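Local coordinates for protein sialidase B (Streptococcus pneumoniae serotype 4, PDB 4XHX) that hydrolyses alpha-(2->3)-, alpha-(2->6)- and alpha-(2->8)-glycosidic linkages of terminal sialic acids in oligosaccharides, glycoproteins and glycolipids, at residues Phe206-Leu211 against Phe287-Ile292. The protein carries 1 engineered substitution. Sequence-based numbering, arbitrary orientation.
With JKK (2-[(3-chlorobenzyl)amino]ethanesulfonic acid), chain B.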
loop_
_atom_site.group_PDB
_atom_site.type_symbol
_atom_site.label_atom_id
_atom_site.label_comp_id
_atom_site.label_asym_id
_atom_site.label_seq_id
_atom_site.Cartn_x
_atom_site.Cartn_y
_atom_site.Cartn_z
ATOM N N PHE A 206 -4.383 2.554 0.395
ATOM C CA PHE A 206 -4.113 1.126 0.328
ATOM C C PHE A 206 -2.648 0.855 0.638
ATOM O O PHE A 206 -1.759 1.662 0.312
ATOM C CB PHE A 206 -4.465 0.561 -1.059
ATOM C CG PHE A 206 -5.889 0.800 -1.462
ATOM C CD1 PHE A 206 -6.882 -0.104 -1.114
ATOM C CD2 PHE A 206 -6.236 1.940 -2.171
ATOM C CE1 PHE A 206 -8.206 0.118 -1.470
ATOM C CE2 PHE A 206 -7.561 2.183 -2.528
ATOM C CZ PHE A 206 -8.545 1.261 -2.185
ATOM N N ARG A 207 -2.400 -0.277 1.286
ATOM C CA ARG A 207 -1.040 -0.751 1.511
ATOM C C ARG A 207 -1.032 -2.272 1.512
ATOM O O ARG A 207 -2.088 -2.902 1.552
ATOM C CB ARG A 207 -0.494 -0.241 2.849
ATOM C CG ARG A 207 0.095 1.157 2.804
ATOM C CD ARG A 207 1.166 1.314 3.905
ATOM N NE ARG A 207 2.287 0.385 3.729
ATOM C CZ ARG A 207 3.268 0.236 4.622
ATOM N NH1 ARG A 207 3.253 0.951 5.745
ATOM N NH2 ARG A 207 4.261 -0.623 4.402
ATOM N N ILE A 208 0.168 -2.845 1.513
ATOM C CA ILE A 208 0.351 -4.282 1.679
ATOM C C ILE A 208 -0.293 -5.116 0.539
ATOM O O ILE A 208 -1.142 -5.959 0.791
ATOM C CB ILE A 208 -0.172 -4.759 3.082
ATOM C CG1 ILE A 208 0.074 -3.704 4.197
ATOM C CG2 ILE A 208 0.450 -6.074 3.464
ATOM C CD1 ILE A 208 1.534 -3.306 4.430
ATOM N N PRO A 209 0.114 -4.871 -0.726
ATOM C CA PRO A 209 -0.426 -5.648 -1.848
ATOM C C PRO A 209 0.031 -7.101 -1.818
ATOM O O PRO A 209 1.146 -7.385 -1.350
ATOM C CB PRO A 209 0.210 -4.974 -3.066
ATOM C CG PRO A 209 1.509 -4.404 -2.544
ATOM C CD PRO A 209 1.107 -3.878 -1.185
ATOM N N THR A 210 -0.827 -7.999 -2.310
ATOM C CA THR A 210 -0.454 -9.385 -2.606
ATOM C C THR A 210 -0.869 -9.760 -4.030
ATOM O O THR A 210 -1.754 -9.118 -4.622
ATOM C CB THR A 210 -1.110 -10.365 -1.635
ATOM O OG1 THR A 210 -2.501 -10.530 -1.974
ATOM C CG2 THR A 210 -0.960 -9.846 -0.186
ATOM N N LEU A 211 -0.199 -10.772 -4.589
ATOM C CA LEU A 211 -0.567 -11.341 -5.882
ATOM C C LEU A 211 -0.325 -12.827 -5.835
ATOM O O LEU A 211 0.689 -13.271 -5.272
ATOM C CB LEU A 211 0.267 -10.764 -7.034
ATOM C CG LEU A 211 -0.010 -9.354 -7.527
ATOM C CD1 LEU A 211 1.096 -8.934 -8.469
ATOM C CD2 LEU A 211 -1.367 -9.262 -8.214
ATOM N N PHE A 287 -8.292 -5.287 10.308
ATOM C CA PHE A 287 -7.425 -6.360 9.817
ATOM C C PHE A 287 -6.172 -5.712 9.235
ATOM O O PHE A 287 -6.167 -4.522 8.930
ATOM C CB PHE A 287 -8.130 -7.178 8.733
ATOM C CG PHE A 287 -9.432 -7.761 9.176
ATOM C CD1 PHE A 287 -10.606 -7.027 9.066
ATOM C CD2 PHE A 287 -9.482 -9.038 9.718
ATOM C CE1 PHE A 287 -11.803 -7.555 9.473
ATOM C CE2 PHE A 287 -10.680 -9.579 10.130
ATOM C CZ PHE A 287 -11.845 -8.834 10.007
ATOM N N ILE A 288 -5.104 -6.481 9.089
ATOM C CA ILE A 288 -3.873 -5.935 8.535
ATOM C C ILE A 288 -2.981 -7.085 8.119
ATOM O O ILE A 288 -2.974 -8.126 8.769
ATOM C CB ILE A 288 -3.168 -4.993 9.563
ATOM C CG1 ILE A 288 -1.837 -4.464 9.031
ATOM C CG2 ILE A 288 -2.984 -5.686 10.900
ATOM C CD1 ILE A 288 -1.226 -3.348 9.916
ATOM N N ASP A 289 -2.267 -6.905 7.011
ATOM C CA ASP A 289 -1.333 -7.905 6.490
ATOM C C ASP A 289 -2.017 -9.210 6.071
ATOM O O ASP A 289 -2.248 -10.100 6.884
ATOM C CB ASP A 289 -0.198 -8.194 7.480
ATOM C CG ASP A 289 0.748 -7.011 7.661
ATOM O OD1 ASP A 289 0.611 -5.990 6.948
ATOM O OD2 ASP A 289 1.638 -7.109 8.526
ATOM N N SER A 290 -2.309 -9.331 4.784
ATOM C CA SER A 290 -2.958 -10.532 4.278
ATOM C C SER A 290 -1.986 -11.366 3.452
ATOM O O SER A 290 -1.012 -10.848 2.908
ATOM C CB SER A 290 -4.193 -10.167 3.442
ATOM O OG SER A 290 -3.821 -9.367 2.343
ATOM N N SER A 291 -2.281 -12.657 3.348
ATOM C CA SER A 291 -1.483 -13.593 2.567
ATOM C C SER A 291 -2.407 -14.630 1.911
ATOM O O SER A 291 -3.429 -15.012 2.490
ATOM C CB SER A 291 -0.481 -14.287 3.477
ATOM O OG SER A 291 0.458 -15.013 2.720
ATOM N N ILE A 292 -2.043 -15.097 0.717
ATOM C CA ILE A 292 -2.900 -15.994 -0.068
ATOM C C ILE A 292 -2.174 -17.287 -0.459
ATOM O O ILE A 292 -0.970 -17.287 -0.703
ATOM C CB ILE A 292 -3.364 -15.321 -1.386
ATOM C CG1 ILE A 292 -4.183 -14.063 -1.109
ATOM C CG2 ILE A 292 -4.206 -16.290 -2.258
ATOM C CD1 ILE A 292 -4.605 -13.369 -2.374
HETATM C CAE JKK B . 0.675 -6.189 12.139
HETATM C CAF JKK B . 0.034 -5.167 12.917
HETATM C CAG JKK B . 1.924 -5.917 11.543
HETATM C CAH JKK B . 1.878 -3.638 12.501
HETATM C CAI JKK B . 4.956 -2.956 9.432
HETATM C CAJ JKK B . 4.821 -1.955 8.308
HETATM C CAK JKK B . 3.865 -4.336 11.079
HETATM C CAM JKK B . 0.630 -3.910 13.091
HETATM C CAN JKK B . 2.530 -4.659 11.730
HETATM N NAL JKK B . 3.707 -3.439 9.952
HETATM O OAA JKK B . 7.491 -1.492 8.002
HETATM O OAB JKK B . 6.152 0.154 9.219
HETATM O OAC JKK B . 5.952 0.010 6.839
HETATM S SAO JKK B . 6.164 -0.755 8.068
HETATM CL CL JKK B . -0.158 -2.677 14.040
#
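The carboxylate of D289 has the aliphatic branches of I208 at one oxygen, OD1, and the chlorobenzyl ring of the bound sulfonate ligand JKK at the other, with OD2 3.3 Å from JKK CAG. The flat guanidinium of R207, one residue before I208, meets the sulfonate at its edge and in its plane: NH1 and NH2 share the single oxygen OAC, at 3.1 and 3.0 Å, and R519 and R581 also hydrogen-bond to JKK. R207 also makes a cation-pi contact with Y615, probably the nucleophile. The inner strands of two blades of the sialidase beta-propeller, 205-213 and 286-294, run side by side here without sharing a sheet; the three arginines match, by similarity, the substrate-binding triad of the family. E631 forms a salt bridge with R207 NE and accepts a hydrogen bond from I208 N, so one acid steadies both the arginine and the backbone beside it. Branched at CB, I208 packs both CG2 (3.5 Å) and CG1 (3.6 Å) on D289 OD1, and its side chain also touches Y615. Further along, T210 suits a mixed setting: with OG1 between backbone N and carbonyl carbon (chi1 76°), CG2 is left to lie 3.3 Å from S290 O. Its hydroxyl and that of S290 both hydrogen-bond to S222 OG on strand 219-226, linking the two strands through a third residue. Beyond S290, the CD1 methyl of I292 packs 3.6 Å from T210 OG1.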